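Local coordinates for holo-[acyl-carrier-protein] synthase (Helicobacter pylori, PDB 5XUK) that belongs to the 4'-phosphopantetheinyl transferase superfamily and binds coenzyme A at the interfaces between subunits of a three-chain assembly, at residues V7-I12 with S42-F47; A48-C53 with I70-S75; N78-T83 with A99-D104. All blocks are in the same frame, centred on the assembly; numbering follows the deposited sequence.

Interaction 1 of 3, residues V7-I12 with S42-F47. With COA (coenzyme A), chain B.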
loop_
_atom_site.group_PDB
_atom_site.type_symbol
_atom_site.label_atom_id
_atom_site.label_comp_id
_atom_site.label_asym_id
_atom_site.label_seq_id
_atom_site.Cartn_x
_atom_site.Cartn_y
_atom_site.Cartn_z
ATOM N N VAL A 7 9.696 -4.469 0.514
ATOM C CA VAL A 7 10.936 -5.233 0.624
ATOM C C VAL A 7 11.874 -4.795 -0.473
ATOM O O VAL A 7 11.438 -4.539 -1.605
ATOM C CB VAL A 7 10.658 -6.759 0.513
ATOM C CG1 VAL A 7 11.941 -7.548 0.336
ATOM C CG2 VAL A 7 9.901 -7.253 1.735
ATOM N N SER A 8 13.151 -4.684 -0.136
ATOM C CA SER A 8 14.204 -4.488 -1.120
ATOM C C SER A 8 14.438 -5.796 -1.871
ATOM O O SER A 8 14.727 -6.841 -1.246
ATOM C CB SER A 8 15.494 -4.087 -0.429
ATOM O OG SER A 8 16.587 -4.098 -1.337
ATOM N N ILE A 9 14.305 -5.737 -3.198
ATOM C CA ILE A 9 14.508 -6.901 -4.040
ATOM C C ILE A 9 15.953 -7.354 -3.928
ATOM O O ILE A 9 16.222 -8.536 -3.719
ATOM C CB ILE A 9 14.166 -6.616 -5.514
ATOM C CG1 ILE A 9 12.661 -6.362 -5.655
ATOM C CG2 ILE A 9 14.595 -7.794 -6.376
ATOM C CD1 ILE A 9 12.169 -6.144 -7.071
ATOM N N ALA A 10 16.866 -6.392 -4.033
ATOM C CA ALA A 10 18.297 -6.621 -3.827
ATOM C C ALA A 10 18.625 -7.346 -2.515
ATOM O O ALA A 10 19.502 -8.199 -2.485
ATOM C CB ALA A 10 19.043 -5.297 -3.892
ATOM N N ARG A 11 17.927 -7.010 -1.438
ATOM C CA ARG A 11 18.130 -7.683 -0.152
ATOM C C ARG A 11 17.662 -9.144 -0.211
ATOM O O ARG A 11 18.256 -10.025 0.424
ATOM C CB ARG A 11 17.406 -6.927 0.970
ATOM C CG ARG A 11 17.143 -7.733 2.234
ATOM C CD ARG A 11 16.527 -6.880 3.338
ATOM N NE ARG A 11 15.812 -7.719 4.303
ATOM C CZ ARG A 11 14.493 -7.741 4.493
ATOM N NH1 ARG A 11 13.679 -6.940 3.809
ATOM N NH2 ARG A 11 13.977 -8.570 5.398
ATOM N N ILE A 12 16.582 -9.396 -0.947
ATOM C CA ILE A 12 16.151 -10.767 -1.181
ATOM C C ILE A 12 17.195 -11.503 -2.025
ATOM O O ILE A 12 17.610 -12.603 -1.656
ATOM C CB ILE A 12 14.755 -10.842 -1.832
ATOM C CG1 ILE A 12 13.709 -11.146 -0.761
ATOM C CG2 ILE A 12 14.709 -11.928 -2.902
ATOM C CD1 ILE A 12 13.652 -10.120 0.344
ATOM N N SER A 42 9.852 -11.617 -8.174
ATOM C CA SER A 42 8.706 -12.436 -7.771
ATOM C C SER A 42 8.888 -13.086 -6.393
ATOM O O SER A 42 7.919 -13.311 -5.667
ATOM C CB SER A 42 8.468 -13.559 -8.790
ATOM O OG SER A 42 8.327 -13.056 -10.112
ATOM N N ILE A 43 10.114 -13.436 -6.059
ATOM C CA ILE A 43 10.401 -14.017 -4.756
ATOM C C ILE A 43 10.248 -12.909 -3.684
ATOM O O ILE A 43 9.472 -13.045 -2.749
ATOM C CB ILE A 43 11.801 -14.666 -4.738
ATOM C CG1 ILE A 43 11.823 -15.890 -5.666
ATOM C CG2 ILE A 43 12.184 -15.099 -3.327
ATOM C CD1 ILE A 43 13.215 -16.395 -5.976
ATOM N N ALA A 44 10.943 -11.800 -3.867
ATOM C CA ALA A 44 10.697 -10.595 -3.049
ATOM C C ALA A 44 9.203 -10.344 -2.838
ATOM O O ALA A 44 8.778 -10.142 -1.716
ATOM C CB ALA A 44 11.370 -9.394 -3.672
ATOM N N GLY A 45 8.404 -10.471 -3.898
ATOM C CA GLY A 45 6.968 -10.239 -3.839
ATOM C C GLY A 45 6.167 -11.185 -2.983
ATOM O O GLY A 45 5.283 -10.750 -2.232
ATOM N N PHE A 46 6.444 -12.490 -3.097
ATOM C CA PHE A 46 5.777 -13.482 -2.256
ATOM C C PHE A 46 6.213 -13.293 -0.819
ATOM O O PHE A 46 5.421 -13.418 0.095
ATOM C CB PHE A 46 6.073 -14.927 -2.719
ATOM C CG PHE A 46 5.340 -15.335 -3.977
ATOM C CD1 PHE A 46 4.777 -14.380 -4.842
ATOM C CD2 PHE A 46 5.242 -16.684 -4.324
ATOM C CE1 PHE A 46 4.105 -14.767 -5.999
ATOM C CE2 PHE A 46 4.584 -17.074 -5.485
ATOM C CZ PHE A 46 4.016 -16.116 -6.326
ATOM N N PHE A 47 7.470 -12.986 -0.615
ATOM C CA PHE A 47 7.944 -12.691 0.726
ATOM C C PHE A 47 7.158 -11.511 1.311
ATOM O O PHE A 47 6.668 -11.582 2.433
ATOM C CB PHE A 47 9.428 -12.348 0.693
ATOM C CG PHE A 47 10.039 -12.212 2.056
ATOM C CD1 PHE A 47 10.525 -13.333 2.727
ATOM C CD2 PHE A 47 10.115 -10.964 2.684
ATOM C CE1 PHE A 47 11.078 -13.211 3.992
ATOM C CE2 PHE A 47 10.673 -10.837 3.954
ATOM C CZ PHE A 47 11.157 -11.961 4.606
HETATM N N1A COA B . -5.036 -9.302 -11.078
HETATM C C2A COA B . -4.382 -8.946 -9.951
HETATM N N3A COA B . -3.041 -8.906 -9.870
HETATM C C4A COA B . -2.283 -9.246 -10.926
HETATM C C5A COA B . -2.929 -9.647 -12.182
HETATM C C6A COA B . -4.402 -9.655 -12.210
HETATM N N6A COA B . -5.089 -10.006 -13.329
HETATM N N7A COA B . -1.942 -9.928 -13.048
HETATM C C8A COA B . -0.751 -9.716 -12.425
HETATM N N9A COA B . -0.973 -9.318 -11.144
HETATM C C1B COA B . 0.055 -9.028 -10.140
HETATM C C2B COA B . 0.994 -10.232 -10.006
HETATM O O2B COA B . 1.140 -10.657 -8.651
HETATM C C3B COA B . 2.330 -9.752 -10.520
HETATM O O3B COA B . 3.445 -10.207 -9.759
HETATM P P3B COA B . 4.057 -11.705 -9.912
HETATM O O7A COA B . 3.841 -12.058 -11.370
HETATM O O8A COA B . 5.522 -11.544 -9.600
HETATM O O9A COA B . 3.231 -12.483 -8.903
HETATM C C4B COA B . 2.198 -8.256 -10.384
HETATM O O4B COA B . 0.826 -7.923 -10.586
HETATM C C5B COA B . 3.085 -7.513 -11.352
HETATM O O5B COA B . 3.565 -6.438 -10.576
HETATM P P1A COA B . 3.817 -5.004 -11.184
HETATM O O1A COA B . 5.199 -5.151 -11.786
HETATM O O2A COA B . 3.516 -3.909 -10.189
HETATM O O3A COA B . 2.633 -4.929 -12.237
HETATM P P2A COA B . 2.726 -3.930 -13.484
HETATM O O4A COA B . 2.389 -2.516 -13.028
HETATM O O5A COA B . 4.050 -4.195 -14.179
HETATM O O6A COA B . 1.525 -4.545 -14.382
HETATM C CBP COA B . -0.670 -5.515 -14.896
HETATM C CCP COA B . 0.455 -5.362 -13.869
HETATM C CDP COA B . -1.079 -6.975 -15.018
HETATM C CEP COA B . -1.882 -4.716 -14.437
HETATM C CAP COA B . -0.148 -5.029 -16.261
HETATM O OAP COA B . 0.607 -6.074 -16.883
HETATM C C9P COA B . -1.215 -4.594 -17.219
HETATM O O9P COA B . -2.233 -5.251 -17.370
HETATM N N8P COA B . -0.947 -3.470 -17.889
#
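Val7, next to last in strand 2-8, holds CG1 anti to the backbone N (chi1 168°), which leaves CG2 beside that N and aimed at Phe47. CG2 meets Phe47 CD2 at 3.8 Å, arriving at the edge of the ring near its plane, and the two side chains cross at about a right angle. Ser8 is the N-cap of the helix that follows: its OG accepts from Arg11 N over 3.2 Å, with an N-H...O angle of 153°. Ile9 lays CG1 against Ala44 CB (3.8 Å), the small methyl letting the two backbones come close, with 5.4 Å between Ile9 CA and Ala44 CA. Arg11 stretches out so that NH2 reaches Phe47 CE2 at 4.3 Å, while NH1 forms a salt bridge with Asp104 of the second subunit. Ile12, whose CB points toward helix 40-56, packs along Ala44. Its chi1 of -100° is well off a staggered value and sets CG1 3.8 Å from Ala44 CA, while CG2 meets Ile43 CG2 at 4.1 Å. Ser42 and Phe46 belong to the coenzyme A pocket, with O9A at the edge of the Phe46 ring, near its plane. The contact thus seats the strand-to-helix junction on helix 40-56: Val7 pairs with Ala108 of strand 107-114, Ile43 packs on helix 21-27, and Phe47 meets Phe27 edge-to-face.

Interaction 2 of 3, residues A48-C53 with I70-S75. With COA (coenzyme A), chain C.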
loop_
_atom_site.group_PDB
_atom_site.type_symbol
_atom_site.label_atom_id
_atom_site.label_comp_id
_atom_site.label_asym_id
_atom_site.label_seq_id
_atom_site.Cartn_x
_atom_site.Cartn_y
_atom_site.Cartn_z
ATOM N N ALA A 48 7.008 -10.445 0.519
ATOM C CA ALA A 48 6.350 -9.231 0.978
ATOM C C ALA A 48 4.889 -9.545 1.280
ATOM O O ALA A 48 4.324 -9.084 2.285
ATOM C CB ALA A 48 6.490 -8.123 -0.065
ATOM N N LEU A 49 4.290 -10.387 0.449
ATOM C CA LEU A 49 2.886 -10.751 0.632
ATOM C C LEU A 49 2.656 -11.583 1.880
ATOM O O LEU A 49 1.592 -11.508 2.486
ATOM C CB LEU A 49 2.382 -11.511 -0.603
ATOM C CG LEU A 49 0.958 -12.050 -0.583
ATOM C CD1 LEU A 49 0.010 -10.899 -0.367
ATOM C CD2 LEU A 49 0.640 -12.768 -1.889
ATOM N N LYS A 50 3.629 -12.417 2.242
ATOM C CA LYS A 50 3.479 -13.252 3.425
ATOM C C LYS A 50 3.671 -12.396 4.677
ATOM O O LYS A 50 2.917 -12.484 5.630
ATOM C CB LYS A 50 4.471 -14.412 3.382
ATOM C CG LYS A 50 4.133 -15.439 2.308
ATOM C CD LYS A 50 4.666 -16.833 2.649
ATOM C CE LYS A 50 4.352 -17.845 1.540
ATOM N NZ LYS A 50 4.408 -19.275 1.987
ATOM N N GLU A 51 4.687 -11.561 4.673
ATOM C CA GLU A 51 4.819 -10.564 5.728
ATOM C C GLU A 51 3.542 -9.736 5.891
ATOM O O GLU A 51 3.042 -9.597 6.997
ATOM C CB GLU A 51 5.999 -9.661 5.448
ATOM C CG GLU A 51 7.347 -10.351 5.525
ATOM C CD GLU A 51 7.728 -10.775 6.938
ATOM O OE1 GLU A 51 8.937 -10.989 7.180
ATOM O OE2 GLU A 51 6.833 -10.882 7.803
ATOM N N ALA A 52 2.980 -9.256 4.777
ATOM C CA ALA A 52 1.815 -8.368 4.806
ATOM C C ALA A 52 0.605 -9.073 5.382
ATOM O O ALA A 52 -0.243 -8.454 6.043
ATOM C CB ALA A 52 1.505 -7.861 3.402
ATOM N N CYS A 53 0.501 -10.366 5.077
ATOM C CA CYS A 53 -0.555 -11.220 5.615
ATOM C C CYS A 53 -0.442 -11.393 7.132
ATOM O O CYS A 53 -1.464 -11.463 7.829
ATOM C CB CYS A 53 -0.488 -12.614 4.989
ATOM S SG CYS A 53 -1.954 -13.598 5.366
ATOM N N ILE A 70 0.984 -19.922 5.154
ATOM C CA ILE A 70 0.354 -19.027 4.195
ATOM C C ILE A 70 0.625 -19.578 2.802
ATOM O O ILE A 70 1.796 -19.652 2.369
ATOM C CB ILE A 70 0.904 -17.593 4.298
ATOM C CG1 ILE A 70 0.770 -17.048 5.728
ATOM C CG2 ILE A 70 0.168 -16.676 3.341
ATOM C CD1 ILE A 70 1.873 -16.074 6.084
ATOM N N LYS A 71 -0.440 -19.982 2.118
ATOM C CA LYS A 71 -0.313 -20.501 0.758
ATOM C C LYS A 71 -0.695 -19.427 -0.252
ATOM O O LYS A 71 -1.826 -18.963 -0.241
ATOM C CB LYS A 71 -1.200 -21.728 0.557
ATOM C CG LYS A 71 -1.189 -22.288 -0.869
ATOM C CD LYS A 71 -2.103 -23.510 -0.995
ATOM C CE LYS A 71 -2.948 -23.512 -2.268
ATOM N NZ LYS A 71 -4.274 -24.160 -2.024
ATOM N N ILE A 72 0.250 -19.040 -1.111
ATOM C CA ILE A 72 -0.034 -18.173 -2.253
ATOM C C ILE A 72 -0.220 -19.026 -3.522
ATOM O O ILE A 72 0.570 -19.929 -3.776
ATOM C CB ILE A 72 1.119 -17.183 -2.537
ATOM C CG1 ILE A 72 1.468 -16.348 -1.293
ATOM C CG2 ILE A 72 0.744 -16.260 -3.704
ATOM C CD1 ILE A 72 2.890 -15.824 -1.333
ATOM N N SER A 73 -1.257 -18.723 -4.301
ATOM C CA SER A 73 -1.469 -19.287 -5.634
ATOM C C SER A 73 -1.926 -18.184 -6.589
ATOM O O SER A 73 -2.148 -17.044 -6.172
ATOM C CB SER A 73 -2.516 -20.402 -5.594
ATOM O OG SER A 73 -3.752 -19.945 -5.062
ATOM N N LYS A 74 -2.063 -18.536 -7.868
ATOM C CA LYS A 74 -2.407 -17.583 -8.916
ATOM C C LYS A 74 -3.706 -17.951 -9.622
ATOM O O LYS A 74 -3.967 -19.122 -9.885
ATOM C CB LYS A 74 -1.303 -17.527 -9.967
ATOM C CG LYS A 74 0.033 -16.957 -9.514
ATOM C CD LYS A 74 -0.091 -15.580 -8.859
ATOM C CE LYS A 74 1.084 -14.675 -9.187
ATOM N NZ LYS A 74 2.274 -15.415 -9.700
ATOM N N SER A 75 -4.502 -16.934 -9.947
ATOM C CA SER A 75 -5.696 -17.101 -10.758
ATOM C C SER A 75 -5.265 -17.389 -12.200
ATOM O O SER A 75 -4.081 -17.256 -12.540
ATOM C CB SER A 75 -6.559 -15.832 -10.699
ATOM O OG SER A 75 -6.062 -14.829 -11.578
HETATM N N1A COA C . 1.126 -6.967 13.594
HETATM C C2A COA C . 1.053 -5.937 12.724
HETATM N N3A COA C . 2.099 -5.134 12.459
HETATM C C4A COA C . 3.277 -5.320 13.078
HETATM C C5A COA C . 3.424 -6.421 14.040
HETATM C C6A COA C . 2.244 -7.272 14.275
HETATM N N6A COA C . 2.286 -8.318 15.141
HETATM N N7A COA C . 4.686 -6.365 14.496
HETATM C C8A COA C . 5.319 -5.330 13.880
HETATM N N9A COA C . 4.454 -4.704 13.038
HETATM C C1B COA C . 4.747 -3.521 12.221
HETATM C C2B COA C . 5.284 -2.401 13.119
HETATM O O2B COA C . 4.574 -1.176 12.938
HETATM C C3B COA C . 6.721 -2.206 12.696
HETATM O O3B COA C . 7.133 -0.844 12.637
HETATM P P3B COA C . 7.532 0.006 13.964
HETATM O O7A COA C . 8.149 -1.014 14.899
HETATM O O8A COA C . 8.560 0.994 13.477
HETATM O O9A COA C . 6.189 0.579 14.383
HETATM C C4B COA C . 6.718 -2.797 11.308
HETATM O O4B COA C . 5.764 -3.855 11.289
HETATM C C5B COA C . 8.084 -3.290 10.894
HETATM O O5B COA C . 8.159 -2.902 9.540
HETATM P P1A COA C . 8.888 -3.781 8.450
HETATM O O1A COA C . 10.334 -3.367 8.621
HETATM O O2A COA C . 8.207 -3.689 7.105
HETATM O O3A COA C . 8.540 -5.236 8.978
HETATM P P2A COA C . 9.453 -6.483 8.562
HETATM O O4A COA C . 9.091 -6.928 7.151
HETATM O O5A COA C . 10.891 -6.121 8.886
HETATM O O6A COA C . 8.918 -7.554 9.654
HETATM C CBP COA C . 7.315 -8.770 11.061
HETATM C CCP COA C . 7.658 -7.460 10.344
HETATM C CDP COA C . 6.875 -8.492 12.490
HETATM C CEP COA C . 6.168 -9.456 10.332
HETATM C CAP COA C . 8.580 -9.649 11.092
HETATM O OAP COA C . 9.420 -9.237 12.175
HETATM C C9P COA C . 8.318 -11.116 11.240
HETATM O O9P COA C . 7.498 -11.532 12.044
HETATM N N8P COA C . 9.055 -11.903 10.453
#
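Lys50 runs its extended chain past Ile70 in the opposite direction, its CB lying 4.1 Å from Ile70 CD1. The chain leaves with CG anti to the carbonyl carbon (chi1 -70°) and crosses the strand at nearly a right angle, so that NZ donates to Ile70 O at 2.7 Å, nearly along the C=O axis (163°). NZ is buried but well supplied: Phe27 O and Phe67 O also accept from it, and Glu32 gives it a salt bridge, which would favour the charged form. Glu32 also accepts from Ile72 N, tying the same carboxylate to the strand. Ile72 lies between two helix residues, its CD1 3.8 Å from Lys50 CE and 3.8 Å from Leu49 CD2. Leu49, with CG anti to the backbone N (chi1 177°), meets Ile72 tip to tip, CD2 to CG1 at 3.7 Å. One turn on, Cys53 SG rests 4.3 Å from Ile70 CG2. Two coenzyme A molecules lie at the margins: Glu51, bent at chi2, accepts a weak bond from N8P of one, whereas Lys74 forms a salt bridge with O9A of another. Helix 40-56 is thereby covered by strand 70-74 on this flank, while Leu49 also packs on strand 107-114, Ala52 touches strand 2-8, and Ile70 leans on Ile82 of neighbouring strand 80-84.

Interaction 3 of 3, residues N78-T83 with A99-D104. With COA (coenzyme A), chain B.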
loop_
_atom_site.group_PDB
_atom_site.type_symbol
_atom_site.label_atom_id
_atom_site.label_comp_id
_atom_site.label_asym_id
_atom_site.label_seq_id
_atom_site.Cartn_x
_atom_site.Cartn_y
_atom_site.Cartn_z
ATOM N N ASN A 78 -3.391 -14.483 -13.571
ATOM C CA ASN A 78 -2.171 -14.128 -12.804
ATOM C C ASN A 78 -2.395 -13.212 -11.580
ATOM O O ASN A 78 -1.480 -12.534 -11.123
ATOM C CB ASN A 78 -1.086 -13.552 -13.725
ATOM C CG ASN A 78 0.304 -13.590 -13.098
ATOM O OD1 ASN A 78 0.608 -14.459 -12.271
ATOM N ND2 ASN A 78 1.160 -12.648 -13.491
ATOM N N ALA A 79 -3.615 -13.217 -11.054
ATOM C CA ALA A 79 -3.962 -12.493 -9.842
ATOM C C ALA A 79 -3.508 -13.304 -8.613
ATOM O O ALA A 79 -3.788 -14.506 -8.541
ATOM C CB ALA A 79 -5.469 -12.294 -9.793
ATOM N N PRO A 80 -2.823 -12.661 -7.641
ATOM C CA PRO A 80 -2.375 -13.406 -6.451
ATOM C C PRO A 80 -3.520 -13.776 -5.527
ATOM O O PRO A 80 -4.349 -12.929 -5.206
ATOM C CB PRO A 80 -1.417 -12.442 -5.757
ATOM C CG PRO A 80 -1.806 -11.089 -6.237
ATOM C CD PRO A 80 -2.327 -11.271 -7.640
ATOM N N LEU A 81 -3.581 -15.049 -5.142
ATOM C CA LEU A 81 -4.613 -15.551 -4.233
ATOM C C LEU A 81 -3.894 -16.089 -3.022
ATOM O O LEU A 81 -2.772 -16.588 -3.124
ATOM C CB LEU A 81 -5.447 -16.662 -4.871
ATOM C CG LEU A 81 -6.205 -16.325 -6.161
ATOM C CD1 LEU A 81 -6.847 -17.590 -6.728
ATOM C CD2 LEU A 81 -7.248 -15.234 -5.946
ATOM N N ILE A 82 -4.527 -15.971 -1.872
ATOM C CA ILE A 82 -3.874 -16.302 -0.626
ATOM C C ILE A 82 -4.861 -17.094 0.211
ATOM O O ILE A 82 -6.038 -16.733 0.310
ATOM C CB ILE A 82 -3.373 -15.022 0.077
ATOM C CG1 ILE A 82 -2.533 -15.358 1.301
ATOM C CG2 ILE A 82 -4.532 -14.125 0.468
ATOM C CD1 ILE A 82 -2.165 -14.130 2.105
ATOM N N THR A 83 -4.388 -18.209 0.759
ATOM C CA THR A 83 -5.189 -19.027 1.661
ATOM C C THR A 83 -4.334 -19.464 2.845
ATOM O O THR A 83 -3.119 -19.639 2.723
ATOM C CB THR A 83 -5.748 -20.272 0.947
ATOM O OG1 THR A 83 -4.680 -20.974 0.303
ATOM C CG2 THR A 83 -6.782 -19.881 -0.110
ATOM N N ALA A 99 -5.543 -9.994 -1.594
ATOM C CA ALA A 99 -4.120 -9.670 -1.687
ATOM C C ALA A 99 -3.761 -8.943 -2.977
ATOM O O ALA A 99 -4.527 -8.981 -3.937
ATOM C CB ALA A 99 -3.299 -10.943 -1.575
ATOM N N SER A 100 -2.603 -8.265 -2.988
ATOM C CA SER A 100 -2.068 -7.684 -4.209
ATOM C C SER A 100 -0.583 -7.444 -4.073
ATOM O O SER A 100 -0.102 -7.152 -2.993
ATOM C CB SER A 100 -2.787 -6.358 -4.527
ATOM O OG SER A 100 -2.354 -5.806 -5.758
ATOM N N ILE A 101 0.137 -7.522 -5.185
ATOM C CA ILE A 101 1.566 -7.310 -5.236
ATOM C C ILE A 101 1.955 -6.374 -6.367
ATOM O O ILE A 101 1.315 -6.343 -7.414
ATOM C CB ILE A 101 2.315 -8.629 -5.536
ATOM C CG1 ILE A 101 2.103 -9.644 -4.420
ATOM C CG2 ILE A 101 3.813 -8.362 -5.707
ATOM C CD1 ILE A 101 2.437 -11.065 -4.855
ATOM N N SER A 102 3.070 -5.681 -6.192
ATOM C CA SER A 102 3.661 -4.910 -7.258
ATOM C C SER A 102 5.141 -4.782 -6.996
ATOM O O SER A 102 5.592 -4.851 -5.851
ATOM C CB SER A 102 3.017 -3.501 -7.287
ATOM O OG SER A 102 3.815 -2.564 -8.029
ATOM N N HIS A 103 5.896 -4.579 -8.061
ATOM C CA HIS A 103 7.326 -4.287 -7.968
ATOM C C HIS A 103 7.741 -3.338 -9.040
ATOM O O HIS A 103 7.240 -3.388 -10.152
ATOM C CB HIS A 103 8.190 -5.545 -8.059
ATOM C CG HIS A 103 7.530 -6.703 -8.753
ATOM N ND1 HIS A 103 7.442 -6.787 -10.093
ATOM C CD2 HIS A 103 6.930 -7.866 -8.236
ATOM C CE1 HIS A 103 6.805 -7.940 -10.425
ATOM N NE2 HIS A 103 6.494 -8.597 -9.281
ATOM N N ASP A 104 8.660 -2.455 -8.693
ATOM C CA ASP A 104 9.336 -1.630 -9.659
ATOM C C ASP A 104 10.566 -1.049 -8.988
ATOM O O ASP A 104 10.562 -0.774 -7.776
ATOM C CB ASP A 104 8.421 -0.499 -10.166
ATOM C CG ASP A 104 8.787 -0.013 -11.579
ATOM O OD1 ASP A 104 9.853 -0.400 -12.116
ATOM O OD2 ASP A 104 7.997 0.773 -12.149
HETATM N N1A COA B . -5.036 -9.302 -11.078
HETATM C C2A COA B . -4.382 -8.946 -9.951
HETATM N N3A COA B . -3.041 -8.906 -9.870
HETATM C C4A COA B . -2.283 -9.246 -10.926
HETATM C C5A COA B . -2.929 -9.647 -12.182
HETATM C C6A COA B . -4.402 -9.655 -12.210
HETATM N N6A COA B . -5.089 -10.006 -13.329
HETATM N N7A COA B . -1.942 -9.928 -13.048
HETATM C C8A COA B . -0.751 -9.716 -12.425
HETATM N N9A COA B . -0.973 -9.318 -11.144
HETATM C C1B COA B . 0.055 -9.028 -10.140
HETATM C C2B COA B . 0.994 -10.232 -10.006
HETATM O O2B COA B . 1.140 -10.657 -8.651
HETATM C C3B COA B . 2.330 -9.752 -10.520
HETATM O O3B COA B . 3.445 -10.207 -9.759
HETATM P P3B COA B . 4.057 -11.705 -9.912
HETATM O O7A COA B . 3.841 -12.058 -11.370
HETATM O O8A COA B . 5.522 -11.544 -9.600
HETATM O O9A COA B . 3.231 -12.483 -8.903
HETATM C C4B COA B . 2.198 -8.256 -10.384
HETATM O O4B COA B . 0.826 -7.923 -10.586
HETATM C C5B COA B . 3.085 -7.513 -11.352
HETATM O O5B COA B . 3.565 -6.438 -10.576
HETATM P P1A COA B . 3.817 -5.004 -11.184
HETATM O O1A COA B . 5.199 -5.151 -11.786
HETATM O O2A COA B . 3.516 -3.909 -10.189
HETATM O O3A COA B . 2.633 -4.929 -12.237
HETATM P P2A COA B . 2.726 -3.930 -13.484
HETATM O O4A COA B . 2.389 -2.516 -13.028
HETATM O O5A COA B . 4.050 -4.195 -14.179
HETATM O O6A COA B . 1.525 -4.545 -14.382
HETATM C CBP COA B . -0.670 -5.515 -14.896
HETATM C CCP COA B . 0.455 -5.362 -13.869
HETATM C CDP COA B . -1.079 -6.975 -15.018
HETATM C CEP COA B . -1.882 -4.716 -14.437
HETATM C CAP COA B . -0.148 -5.029 -16.261
HETATM O OAP COA B . 0.607 -6.074 -16.883
HETATM C C9P COA B . -1.215 -4.594 -17.219
HETATM O O9P COA B . -2.233 -5.251 -17.370
HETATM N N8P COA B . -0.947 -3.470 -17.889
HETATM O O HOH W 1 -6.484 -12.068 -3.666
#
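The pyrrolidine of Pro80, puckered C-gamma endo, packs from strand 80-84 onto strand 97-104, which belongs to another sheet. Its CG sits 4.0 Å from Ser100 CA, and its CB meets Ile101 CD1 at 4.2 Å. Ile101 holds CG1 anti to the carbonyl carbon (chi1 -63°), which carries the methyl tip across to the ring although the side chain starts out on another course. Ile82 has CG1 anti to the backbone N (chi1 -173°), so CG2 occupies the crowded position between N and carbonyl carbon and touches Ala99 CB at 4.0 Å. A water spans the backbones, donating to Pro80 O (2.8 Å) and accepting from Ala99 N. Both strands also line the coenzyme A pocket. Pro80 CD lies 3.3 Å from N3A of the adenine, with Ala79 CB close to the same ring. Ser102, OG anti to the backbone N, donates to phosphate oxygen O2A at 2.6 Å. His103 has an almost eclipsed chi1 of 23° that brings one ring face toward O5B and lets NE2 donate to O8A at 3.1 Å; the surrounding phosphates may favour a protonated imidazole. Strand 80-84 pairs with 70-74 and strand 97-104 with 107-114; helix 40-56 packs against both, touching Ile82, Ala99 and Ile101, while Ser100 and Ser102 face the third subunit.

From the N terminus, interaction 1 closes a long, largely helical loop by bringing the start of helix 9-15 back to helix 40-56. Interaction 2 opens on the next turns of that helix and closes a mostly irregular loop at strand 70-74. Interaction 3 then joins strand 80-84 to strand 97-104, closing a loop that holds helix 86-91. The three follow in series, with neither nesting nor crossing. Helix 40-56 is shared by the first two and reaches the third through Cys53 on Ile82 and Leu49 on Ala99, while Ser73 and Leu81 link the two-stranded sheet. Interactions 1 and 3 meet through Phe46 and Ile101 beside one coenzyme A.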